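Local coordinates for NADH-dependent FAD reductase (Streptomyces globisporus, PDB 4R82), which uses NADH to reduce FAD, supplying FADH2 by free diffusion to the halogenase and monooxygenase of enediyne antibiotic C-1027 biosynthesis, at residues G28-V34 and M165-G169; R45-A49 and A94-A99; G67-H73 and G144-F149. All coordinates share one frame; numbering follows the deposited sequence.

Contact 1 (G28-V34 and M165-G169); sequences GDFPTGV and MLFSG. With NAD (nicotinamide-adenine-dinucleotide), chain C; FAD (flavin-adenine dinucleotide), chain K; ACT (acetate ion), chain G.
Two donors grip the carbonyl oxygen of Phe167. One is the backbone N of Thr32, 3.0 Å from Phe167 O in a nearly straight bond (168° at the hydrogen), and the other is a water that also donates to Phe30 O. Phe167 N returns a bond of 2.8 Å to Thr32 O, making the two residues an antiparallel hydrogen-bonded pair, a single bridge that ties the loop to the short strand. A further backbone bond, Gly169 N to Gly28 O (2.8 Å), closes the far end. With CG anti to the backbone N (chi1 -179°), the Phe167 ring leads away from the loop and into the ligand pocket, where the flavin methyl C7M lies 3.6 Å above the ring plane, over its centre. O2B of a bound NAD ribose lies at the ring edge. Behind the ring, Phe167 CB packs against Val34 CG2 at 3.6 Å, and Val34 CB meets CG of Met165 (selenomethionine) at 4.0 Å. Thr32 OG1 stays near the edge of the Phe167 ring and donates to Gly33 O, in the carbonyl plane on a lone pair. Ser168 OG donates to an acetate oxygen, OXT, at 2.6 Å, and a water links this hydroxyl to Asp29 O. Residues 28-34 run from helix 20-27 to strand 35-39, while strand 166-168 pairs with strand 171-173. Ala95 of helix 92-97 touches Val34 and Met165, and the second subunit packs its own Leu166 on Pro31 and its own Pro31 on Leu166.

Contact 2 (R45-A49 and A94-A99); sequences RGMTA and AARHFA. With FAD (flavin-adenine dinucleotide), chain K; ACT (acetate ion), chain H.
Thr48 and Phe98 both point across the join between strand 45-49, in the antiparallel sheet of this flavin reductase-like, FMN-binding domain, and the end of helix 92-97, a junction that forms part of the FAD pocket. Thr48 OG1 lies beside Phe98 CB, while the Phe98 ring turns to the Gly46 backbone and meets it obliquely, CD1 lying 3.7 Å from Gly46 C. His97 CD2 sits over the centre of one face of this ring. Met47 leaves the strand on its other side. In Thr48, OG1 is anti to the carbonyl carbon (chi1 -62°), which directs it at the helix end; there it donates to Ala95 O at 2.7 Å, in the carbonyl plane and on a lone pair. The branch CG2 turns to the flavin instead, 3.6 Å from C7. Thr48 N donates to Phe98 O at 2.9 Å, but from above the carbonyl plane, and the CA-H of Met47 approaches the same oxygen. On the flavin side, CE of Met47 comes within 3.4 Å of C2. Each segment also offers a carbonyl to the ribityl chain: Thr48 O accepts from O2' at 2.8 Å, and Ala99 O from O3' at 2.6 Å.

Contact 3 (G67-H73 and G144-F149); sequences GKDAVMH and GDHTIF. With NAD (nicotinamide-adenine-dinucleotide), chain D; FAD (flavin-adenine dinucleotide), chain K; ACT (acetate ion), chain I.
The imidazole of His73 lies between two groups, with CA of Lys68 over one face and the rim of Phe149 over the opposite one. Phe149 presents its edge in an offset edge-to-face pair, the centroids of the His73 and Phe149 rings being 5.6 Å apart and their planes at 70°. CG anti to the backbone N (chi1 -172°) carries the imidazole from the start of helix 71-78 across to Thr147, where NE2 and Thr147 OG1 share an in-plane, nearly straight hydrogen bond of 2.6 Å in which either may be the donor. The His146 ring carries Gly67 on one face, with Gly67 CA 3.8 Å from its centroid in a CH-pi contact. Both ring nitrogens of His146 donate: NE2 reaches the adenine N1A of a bound NAD at 2.8 Å, and ND1 gives a bent bond of 2.7 Å to Asp145 OD1, met on its anti side and 34° out of the carboxylate plane. Asp145 OD2 accepts from the backbone N of Leu57 and of Ser58 of the second subunit, a second shell behind this NAD-binding histidine. Gly67 N donates to FAD O2 at 2.8 Å. Extended Lys68 runs along 144-145; NZ donates to Gly144 O at 2.8 Å, and the backbone N to Asp145 O. Gly67 ends strand 61-67 and opens a type I turn leading into helix 71-78, while strand 146-158 lies between strands 61-67 and 131-143.

How the contacts relate
All three contacts border the same FAD. Contact 1 meets the dimethylbenzene end of the flavin, contact 2 the ribityl chain and one side of the ring system, and contact 3 the pyrimidine O2. Contact 2 touches both of the others, its centre about 15 Å from each, while the centres of contacts 1 and 3 are about 20 Å apart and their nearest atoms about 11 Å, so those two do not touch. Val34 CG1 packs on Thr48 CG2 at 3.6 Å, joining contact 1 to contact 2; CE of Met72 comes 3.5 Å from Arg45 O, joining contact 3 to contact 2. Contacts 1 and 3 also meet bound NAD, a different copy in each case, and the second subunit, consistent with a pocket beside the dimer interface.

Contact 1 (G28-V34 and M165-G169)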
# COMPACT_ATOMS: atom_id res chain seq x y z
N GLY A 28 0.16 11.04 -2.75
CA GLY A 28 -0.07 10.65 -4.13
C GLY A 28 1.20 10.28 -4.87
O GLY A 28 1.14 9.69 -5.96
N ASP A 29 2.35 10.62 -4.28
CA ASP A 29 3.63 10.30 -4.91
C ASP A 29 3.96 8.80 -4.87
O ASP A 29 4.76 8.33 -5.67
CB ASP A 29 4.78 11.11 -4.31
CG ASP A 29 4.75 12.56 -4.71
OD1 ASP A 29 4.31 12.87 -5.84
OD2 ASP A 29 5.19 13.39 -3.90
N PHE A 30 3.37 8.07 -3.93
CA PHE A 30 3.55 6.62 -3.90
C PHE A 30 2.44 5.96 -4.70
O PHE A 30 1.26 6.03 -4.32
CB PHE A 30 3.54 6.10 -2.47
CG PHE A 30 3.76 4.61 -2.36
CD1 PHE A 30 5.04 4.08 -2.46
CD2 PHE A 30 2.69 3.75 -2.15
CE1 PHE A 30 5.25 2.72 -2.36
CE2 PHE A 30 2.90 2.38 -2.04
CZ PHE A 30 4.18 1.87 -2.15
N PRO A 31 2.79 5.31 -5.83
CA PRO A 31 1.80 4.71 -6.72
C PRO A 31 1.19 3.47 -6.10
O PRO A 31 1.87 2.76 -5.36
CB PRO A 31 2.62 4.28 -7.94
CG PRO A 31 3.98 4.90 -7.78
CD PRO A 31 4.17 5.14 -6.33
N THR A 32 -0.08 3.21 -6.39
CA THR A 32 -0.71 1.98 -5.92
C THR A 32 -1.66 1.44 -6.99
O THR A 32 -1.97 2.12 -7.96
CB THR A 32 -1.57 2.22 -4.66
OG1 THR A 32 -2.70 3.03 -5.01
CG2 THR A 32 -0.79 2.93 -3.56
N GLY A 33 -2.13 0.21 -6.78
CA GLY A 33 -3.29 -0.27 -7.49
C GLY A 33 -4.56 0.31 -6.89
O GLY A 33 -4.51 1.22 -6.05
N VAL A 34 -5.70 -0.21 -7.32
CA VAL A 34 -6.99 0.24 -6.81
C VAL A 34 -7.82 -1.00 -6.56
O VAL A 34 -7.86 -1.90 -7.41
CB VAL A 34 -7.71 1.11 -7.85
CG1 VAL A 34 -9.01 1.64 -7.27
CG2 VAL A 34 -6.82 2.27 -8.30
N MSE A 165 -5.11 -1.87 -12.56
CA MSE A 165 -5.06 -0.45 -12.87
C MSE A 165 -4.18 0.22 -11.83
O MSE A 165 -3.86 -0.38 -10.80
CB MSE A 165 -6.47 0.16 -12.90
CG MSE A 165 -7.27 0.03 -11.63
SE MSE A 165 -9.03 0.91 -11.77
CE MSE A 165 -8.44 2.67 -12.28
N LEU A 166 -3.79 1.47 -12.10
CA LEU A 166 -2.89 2.22 -11.23
C LEU A 166 -3.53 3.54 -10.83
O LEU A 166 -4.37 4.09 -11.55
CB LEU A 166 -1.58 2.51 -11.95
CG LEU A 166 -0.83 1.25 -12.39
CD1 LEU A 166 0.33 1.59 -13.30
CD2 LEU A 166 -0.34 0.54 -11.15
N PHE A 167 -3.12 4.04 -9.66
CA PHE A 167 -3.55 5.34 -9.13
C PHE A 167 -2.28 6.01 -8.62
O PHE A 167 -1.58 5.48 -7.74
CB PHE A 167 -4.53 5.09 -7.98
CG PHE A 167 -5.09 6.34 -7.34
CD1 PHE A 167 -5.68 7.33 -8.11
CD2 PHE A 167 -5.08 6.48 -5.96
CE1 PHE A 167 -6.22 8.47 -7.51
CE2 PHE A 167 -5.61 7.62 -5.36
CZ PHE A 167 -6.17 8.60 -6.13
N SER A 168 -1.96 7.18 -9.17
CA SER A 168 -0.74 7.87 -8.79
C SER A 168 -0.90 9.34 -9.10
O SER A 168 -1.47 9.71 -10.13
CB SER A 168 0.46 7.28 -9.55
OG SER A 168 1.67 7.93 -9.20
N GLY A 169 -0.44 10.20 -8.20
CA GLY A 169 -0.54 11.63 -8.42
C GLY A 169 -1.98 12.09 -8.52
O GLY A 169 -2.28 13.11 -9.15
PA NAD C . -6.30 12.86 -4.23
O1A NAD C . -7.68 12.38 -3.78
O2A NAD C . -6.33 13.10 -5.73
O5B NAD C . -5.28 11.71 -3.96
C5B NAD C . -3.97 11.90 -3.56
C4B NAD C . -3.51 11.07 -2.44
O4B NAD C . -4.15 11.52 -1.28
C3B NAD C . -3.89 9.66 -2.63
O3B NAD C . -2.87 8.86 -2.11
C2B NAD C . -5.08 9.49 -1.80
O2B NAD C . -5.27 8.17 -1.42
C1B NAD C . -4.78 10.35 -0.66
N9A NAD C . -5.96 10.79 0.09
C8A NAD C . -6.98 11.54 -0.36
N7A NAD C . -7.88 11.75 0.62
C5A NAD C . -7.42 11.13 1.72
C6A NAD C . -7.90 10.99 3.03
N6A NAD C . -9.09 11.57 3.41
N1A NAD C . -7.17 10.29 3.92
C2A NAD C . -6.01 9.71 3.58
N3A NAD C . -5.52 9.83 2.34
C4A NAD C . -6.20 10.52 1.40
O3 NAD C . -5.94 14.21 -3.50
N1 FAD K . -11.41 5.73 1.33
C2 FAD K . -10.89 5.10 2.36
O2 FAD K . -11.50 5.22 3.61
N3 FAD K . -9.81 4.32 2.29
C4 FAD K . -9.19 4.17 1.11
O4 FAD K . -8.07 3.37 1.01
C4X FAD K . -9.68 4.85 -0.04
N5 FAD K . -9.03 4.72 -1.24
C5X FAD K . -9.55 5.36 -2.33
C6 FAD K . -8.89 5.20 -3.57
C7 FAD K . -9.39 5.87 -4.69
C7M FAD K . -8.69 5.72 -6.06
C8 FAD K . -10.54 6.67 -4.59
C8M FAD K . -11.07 7.37 -5.82
C9 FAD K . -11.20 6.82 -3.36
C9A FAD K . -10.70 6.15 -2.21
N10 FAD K . -11.35 6.29 -1.00
C10 FAD K . -10.83 5.64 0.09
C1' FAD K . -12.54 7.12 -0.83
C2' FAD K . -13.84 6.34 -0.89
O2' FAD K . -13.78 5.46 -2.00
C3' FAD K . -14.98 7.31 -1.15
O3' FAD K . -14.64 8.13 -2.26
C4' FAD K . -15.18 8.24 0.01
O4' FAD K . -15.07 7.49 1.19
C5' FAD K . -16.52 9.00 -0.08
O5' FAD K . -17.67 8.19 0.20
P FAD K . -17.76 7.20 1.51
O1P FAD K . -19.19 7.06 2.00
O2P FAD K . -16.91 7.79 2.61
O3P FAD K . -17.24 5.84 1.11
C ACT G . 2.80 10.46 -10.78
O ACT G . 3.45 11.52 -11.01
OXT ACT G . 2.17 10.42 -9.71
CH3 ACT G . 2.80 9.31 -11.73
O HOH W 1 4.65 8.53 -8.41
O HOH W 2 -1.20 7.10 -5.08
O HOH W 3 -5.12 -2.39 -9.27

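Contact 2 (R45-A49 and A94-A99)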
# COMPACT_ATOMS: atom_id res chain seq x y z
N ARG A 45 -22.36 -3.55 0.56
CA ARG A 45 -21.81 -2.25 0.21
C ARG A 45 -20.44 -2.46 -0.38
O ARG A 45 -19.76 -3.45 -0.07
CB ARG A 45 -21.71 -1.38 1.47
CG ARG A 45 -21.33 0.08 1.22
CD ARG A 45 -22.55 0.95 0.98
NE ARG A 45 -22.20 2.37 0.88
N GLY A 46 -20.02 -1.54 -1.25
CA GLY A 46 -18.66 -1.54 -1.75
C GLY A 46 -18.05 -0.16 -1.57
O GLY A 46 -18.77 0.84 -1.47
N MSE A 47 -16.72 -0.10 -1.51
CA MSE A 47 -16.01 1.18 -1.39
C MSE A 47 -14.67 1.06 -2.08
O MSE A 47 -13.92 0.10 -1.85
CB MSE A 47 -15.78 1.57 0.07
CG MSE A 47 -15.20 3.00 0.25
SE MSE A 47 -14.51 3.37 2.05
CE MSE A 47 -12.83 2.40 1.87
N THR A 48 -14.35 2.03 -2.93
CA THR A 48 -13.05 2.03 -3.60
C THR A 48 -11.95 2.31 -2.57
O THR A 48 -12.10 3.20 -1.71
CB THR A 48 -13.05 3.07 -4.72
OG1 THR A 48 -14.05 2.71 -5.69
CG2 THR A 48 -11.68 3.13 -5.39
N ALA A 49 -10.88 1.52 -2.63
CA ALA A 49 -9.80 1.63 -1.64
C ALA A 49 -8.44 1.38 -2.24
O ALA A 49 -8.22 0.35 -2.91
CB ALA A 49 -10.04 0.67 -0.48
N ALA A 94 -15.71 1.30 -12.69
CA ALA A 94 -16.02 0.68 -11.40
C ALA A 94 -15.33 1.41 -10.24
O ALA A 94 -15.92 1.56 -9.17
CB ALA A 94 -15.63 -0.80 -11.42
N ALA A 95 -14.10 1.86 -10.45
CA ALA A 95 -13.38 2.58 -9.41
C ALA A 95 -14.10 3.87 -9.06
O ALA A 95 -14.27 4.20 -7.88
CB ALA A 95 -11.95 2.87 -9.83
N ARG A 96 -14.54 4.59 -10.08
CA ARG A 96 -15.27 5.84 -9.84
C ARG A 96 -16.61 5.59 -9.16
O ARG A 96 -17.01 6.32 -8.25
CB ARG A 96 -15.44 6.61 -11.14
CG ARG A 96 -14.13 7.15 -11.68
CD ARG A 96 -14.35 8.02 -12.90
NE ARG A 96 -13.07 8.40 -13.50
CZ ARG A 96 -12.32 9.42 -13.08
NH1 ARG A 96 -11.17 9.69 -13.68
NH2 ARG A 96 -12.73 10.15 -12.06
N HIS A 97 -17.29 4.53 -9.59
CA HIS A 97 -18.62 4.24 -9.08
C HIS A 97 -18.60 3.95 -7.58
O HIS A 97 -19.45 4.46 -6.83
CB HIS A 97 -19.22 3.04 -9.82
CG HIS A 97 -20.56 2.65 -9.31
ND1 HIS A 97 -21.68 3.45 -9.45
CD2 HIS A 97 -20.97 1.55 -8.63
CE1 HIS A 97 -22.72 2.85 -8.90
NE2 HIS A 97 -22.32 1.70 -8.39
N PHE A 98 -17.64 3.15 -7.15
CA PHE A 98 -17.56 2.77 -5.75
C PHE A 98 -16.84 3.81 -4.88
O PHE A 98 -16.68 3.62 -3.67
CB PHE A 98 -16.94 1.38 -5.60
CG PHE A 98 -17.89 0.28 -6.01
CD1 PHE A 98 -18.96 -0.07 -5.19
CD2 PHE A 98 -17.72 -0.38 -7.22
CE1 PHE A 98 -19.84 -1.08 -5.57
CE2 PHE A 98 -18.61 -1.39 -7.61
CZ PHE A 98 -19.67 -1.73 -6.79
N ALA A 99 -16.42 4.91 -5.50
CA ALA A 99 -15.90 6.05 -4.75
C ALA A 99 -16.95 7.15 -4.59
O ALA A 99 -16.72 8.14 -3.89
CB ALA A 99 -14.66 6.61 -5.44
N1 FAD K . -11.41 5.73 1.33
C2 FAD K . -10.89 5.10 2.36
O2 FAD K . -11.50 5.22 3.61
N3 FAD K . -9.81 4.32 2.29
C4 FAD K . -9.19 4.17 1.11
O4 FAD K . -8.07 3.37 1.01
C4X FAD K . -9.68 4.85 -0.04
N5 FAD K . -9.03 4.72 -1.24
C5X FAD K . -9.55 5.36 -2.33
C6 FAD K . -8.89 5.20 -3.57
C7 FAD K . -9.39 5.87 -4.69
C7M FAD K . -8.69 5.72 -6.06
C8 FAD K . -10.54 6.67 -4.59
C8M FAD K . -11.07 7.37 -5.82
C9 FAD K . -11.20 6.82 -3.36
C9A FAD K . -10.70 6.15 -2.21
N10 FAD K . -11.35 6.29 -1.00
C10 FAD K . -10.83 5.64 0.09
C1' FAD K . -12.54 7.12 -0.83
C2' FAD K . -13.84 6.34 -0.89
O2' FAD K . -13.78 5.46 -2.00
C3' FAD K . -14.98 7.31 -1.15
O3' FAD K . -14.64 8.13 -2.26
C4' FAD K . -15.18 8.24 0.01
O4' FAD K . -15.07 7.49 1.19
C5' FAD K . -16.52 9.00 -0.08
O5' FAD K . -17.67 8.19 0.20
P FAD K . -17.76 7.20 1.51
O1P FAD K . -19.19 7.06 2.00
O2P FAD K . -16.91 7.79 2.61
O3P FAD K . -17.24 5.84 1.11
C ACT H . -16.14 -1.83 -14.92
O ACT H . -15.34 -0.87 -14.86
OXT ACT H . -15.63 -2.98 -15.03
CH3 ACT H . -17.62 -1.63 -14.86

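Contact 3 (G67-H73 and G144-F149)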
# COMPACT_ATOMS: atom_id res chain seq x y z
N GLY A 67 -11.70 5.36 6.38
CA GLY A 67 -12.06 6.57 7.09
C GLY A 67 -13.18 6.35 8.08
O GLY A 67 -14.16 5.64 7.80
N LYS A 68 -13.04 6.96 9.25
CA LYS A 68 -14.02 6.76 10.32
C LYS A 68 -15.44 7.21 9.96
O LYS A 68 -16.41 6.70 10.51
CB LYS A 68 -13.55 7.45 11.60
CG LYS A 68 -12.42 6.72 12.28
CD LYS A 68 -11.88 7.54 13.42
CE LYS A 68 -10.83 6.79 14.19
NZ LYS A 68 -10.25 7.64 15.27
N ASP A 69 -15.56 8.17 9.03
CA ASP A 69 -16.87 8.68 8.64
C ASP A 69 -17.48 7.98 7.41
O ASP A 69 -18.56 8.36 6.95
CB ASP A 69 -16.81 10.19 8.42
CG ASP A 69 -16.52 10.95 9.71
OD1 ASP A 69 -16.96 10.49 10.79
OD2 ASP A 69 -15.85 12.00 9.64
N ALA A 70 -16.81 6.97 6.88
CA ALA A 70 -17.39 6.21 5.78
C ALA A 70 -18.45 5.24 6.30
O ALA A 70 -18.29 4.66 7.38
CB ALA A 70 -16.29 5.43 5.04
N VAL A 71 -19.53 5.04 5.55
CA VAL A 71 -20.51 4.00 5.89
C VAL A 71 -19.84 2.63 5.95
O VAL A 71 -20.16 1.79 6.80
CB VAL A 71 -21.69 3.97 4.90
CG1 VAL A 71 -22.50 2.69 5.03
CG2 VAL A 71 -22.57 5.18 5.11
N MSE A 72 -18.89 2.40 5.05
CA MSE A 72 -18.16 1.14 5.05
C MSE A 72 -17.50 0.88 6.41
O MSE A 72 -17.36 -0.26 6.85
CB MSE A 72 -17.12 1.11 3.93
CG MSE A 72 -16.22 -0.13 3.95
SE MSE A 72 -17.23 -1.77 3.71
CE MSE A 72 -17.77 -1.41 1.91
N HIS A 73 -17.08 1.96 7.07
CA HIS A 73 -16.48 1.80 8.38
C HIS A 73 -17.48 1.15 9.34
O HIS A 73 -17.12 0.23 10.07
CB HIS A 73 -16.02 3.16 8.92
CG HIS A 73 -15.23 3.07 10.18
ND1 HIS A 73 -15.82 2.98 11.42
CD2 HIS A 73 -13.89 3.07 10.39
CE1 HIS A 73 -14.88 2.91 12.35
NE2 HIS A 73 -13.70 2.98 11.75
N GLY A 144 -5.39 7.09 13.38
CA GLY A 144 -5.71 8.50 13.25
C GLY A 144 -7.16 8.68 12.85
O GLY A 144 -8.06 8.24 13.57
N ASP A 145 -7.40 9.31 11.69
CA ASP A 145 -8.77 9.53 11.24
C ASP A 145 -9.31 8.34 10.45
O ASP A 145 -10.42 8.40 9.90
CB ASP A 145 -8.92 10.86 10.47
CG ASP A 145 -8.01 10.97 9.23
OD1 ASP A 145 -7.57 9.95 8.68
OD2 ASP A 145 -7.77 12.13 8.78
N HIS A 146 -8.53 7.26 10.42
CA HIS A 146 -8.94 6.01 9.79
C HIS A 146 -8.85 4.93 10.84
O HIS A 146 -8.19 5.09 11.88
CB HIS A 146 -8.01 5.63 8.63
CG HIS A 146 -8.24 6.40 7.37
ND1 HIS A 146 -8.30 7.78 7.34
CD2 HIS A 146 -8.38 5.99 6.09
CE1 HIS A 146 -8.49 8.18 6.10
NE2 HIS A 146 -8.55 7.11 5.32
N THR A 147 -9.50 3.81 10.56
CA THR A 147 -9.28 2.57 11.30
C THR A 147 -8.58 1.60 10.37
O THR A 147 -8.89 1.53 9.18
CB THR A 147 -10.59 1.96 11.77
OG1 THR A 147 -11.24 2.85 12.68
CG2 THR A 147 -10.34 0.63 12.48
N ILE A 148 -7.58 0.90 10.91
CA ILE A 148 -6.84 -0.10 10.16
C ILE A 148 -7.50 -1.44 10.44
O ILE A 148 -7.55 -1.87 11.59
CB ILE A 148 -5.38 -0.13 10.64
CG1 ILE A 148 -4.73 1.24 10.40
CG2 ILE A 148 -4.58 -1.22 9.92
CD1 ILE A 148 -3.37 1.41 11.08
N PHE A 149 -8.01 -2.09 9.40
CA PHE A 149 -8.65 -3.40 9.55
C PHE A 149 -7.69 -4.45 9.04
O PHE A 149 -7.34 -4.46 7.86
CB PHE A 149 -9.95 -3.48 8.74
CG PHE A 149 -11.05 -2.58 9.26
CD1 PHE A 149 -11.15 -1.26 8.83
CD2 PHE A 149 -11.98 -3.06 10.17
CE1 PHE A 149 -12.15 -0.43 9.31
CE2 PHE A 149 -12.98 -2.23 10.66
CZ PHE A 149 -13.07 -0.92 10.23
PA NAD D . -11.37 12.36 -6.23
O1A NAD D . -10.30 13.45 -6.31
O2A NAD D . -12.75 12.98 -6.29
O5B NAD D . -11.24 11.56 -4.89
C5B NAD D . -12.42 11.21 -4.26
C4B NAD D . -12.39 11.10 -2.81
O4B NAD D . -11.58 10.02 -2.50
C3B NAD D . -11.77 12.29 -2.19
O3B NAD D . -12.75 12.82 -1.35
C2B NAD D . -10.66 11.78 -1.37
O2B NAD D . -10.57 12.43 -0.15
C1B NAD D . -11.02 10.37 -1.21
N9A NAD D . -9.92 9.45 -0.87
C8A NAD D . -8.93 9.00 -1.68
N7A NAD D . -8.11 8.21 -0.97
C5A NAD D . -8.60 8.14 0.30
C6A NAD D . -8.21 7.49 1.46
N6A NAD D . -7.08 6.70 1.47
N1A NAD D . -8.95 7.65 2.58
C2A NAD D . -10.05 8.41 2.61
N3A NAD D . -10.44 9.06 1.50
C4A NAD D . -9.75 8.92 0.35
O3 NAD D . -11.19 11.35 -7.44
N1 FAD K . -11.41 5.73 1.33
C2 FAD K . -10.89 5.10 2.36
O2 FAD K . -11.50 5.22 3.61
N3 FAD K . -9.81 4.32 2.29
C4 FAD K . -9.19 4.17 1.11
O4 FAD K . -8.07 3.37 1.01
C4X FAD K . -9.68 4.85 -0.04
N5 FAD K . -9.03 4.72 -1.24
C5X FAD K . -9.55 5.36 -2.33
C6 FAD K . -8.89 5.20 -3.57
C7 FAD K . -9.39 5.87 -4.69
C7M FAD K . -8.69 5.72 -6.06
C8 FAD K . -10.54 6.67 -4.59
C8M FAD K . -11.07 7.37 -5.82
C9 FAD K . -11.20 6.82 -3.36
C9A FAD K . -10.70 6.15 -2.21
N10 FAD K . -11.35 6.29 -1.00
C10 FAD K . -10.83 5.64 0.09
C1' FAD K . -12.54 7.12 -0.83
C2' FAD K . -13.84 6.34 -0.89
O2' FAD K . -13.78 5.46 -2.00
C3' FAD K . -14.98 7.31 -1.15
O3' FAD K . -14.64 8.13 -2.26
C4' FAD K . -15.18 8.24 0.01
O4' FAD K . -15.07 7.49 1.19
C5' FAD K . -16.52 9.00 -0.08
O5' FAD K . -17.67 8.19 0.20
P FAD K . -17.76 7.20 1.51
O1P FAD K . -19.19 7.06 2.00
O2P FAD K . -16.91 7.79 2.61
O3P FAD K . -17.24 5.84 1.11
C ACT I . -4.15 7.29 16.50
O ACT I . -3.41 8.28 16.72
OXT ACT I . -3.58 6.28 16.03
CH3 ACT I . -5.62 7.30 16.79
O HOH W 4 -8.09 5.73 15.12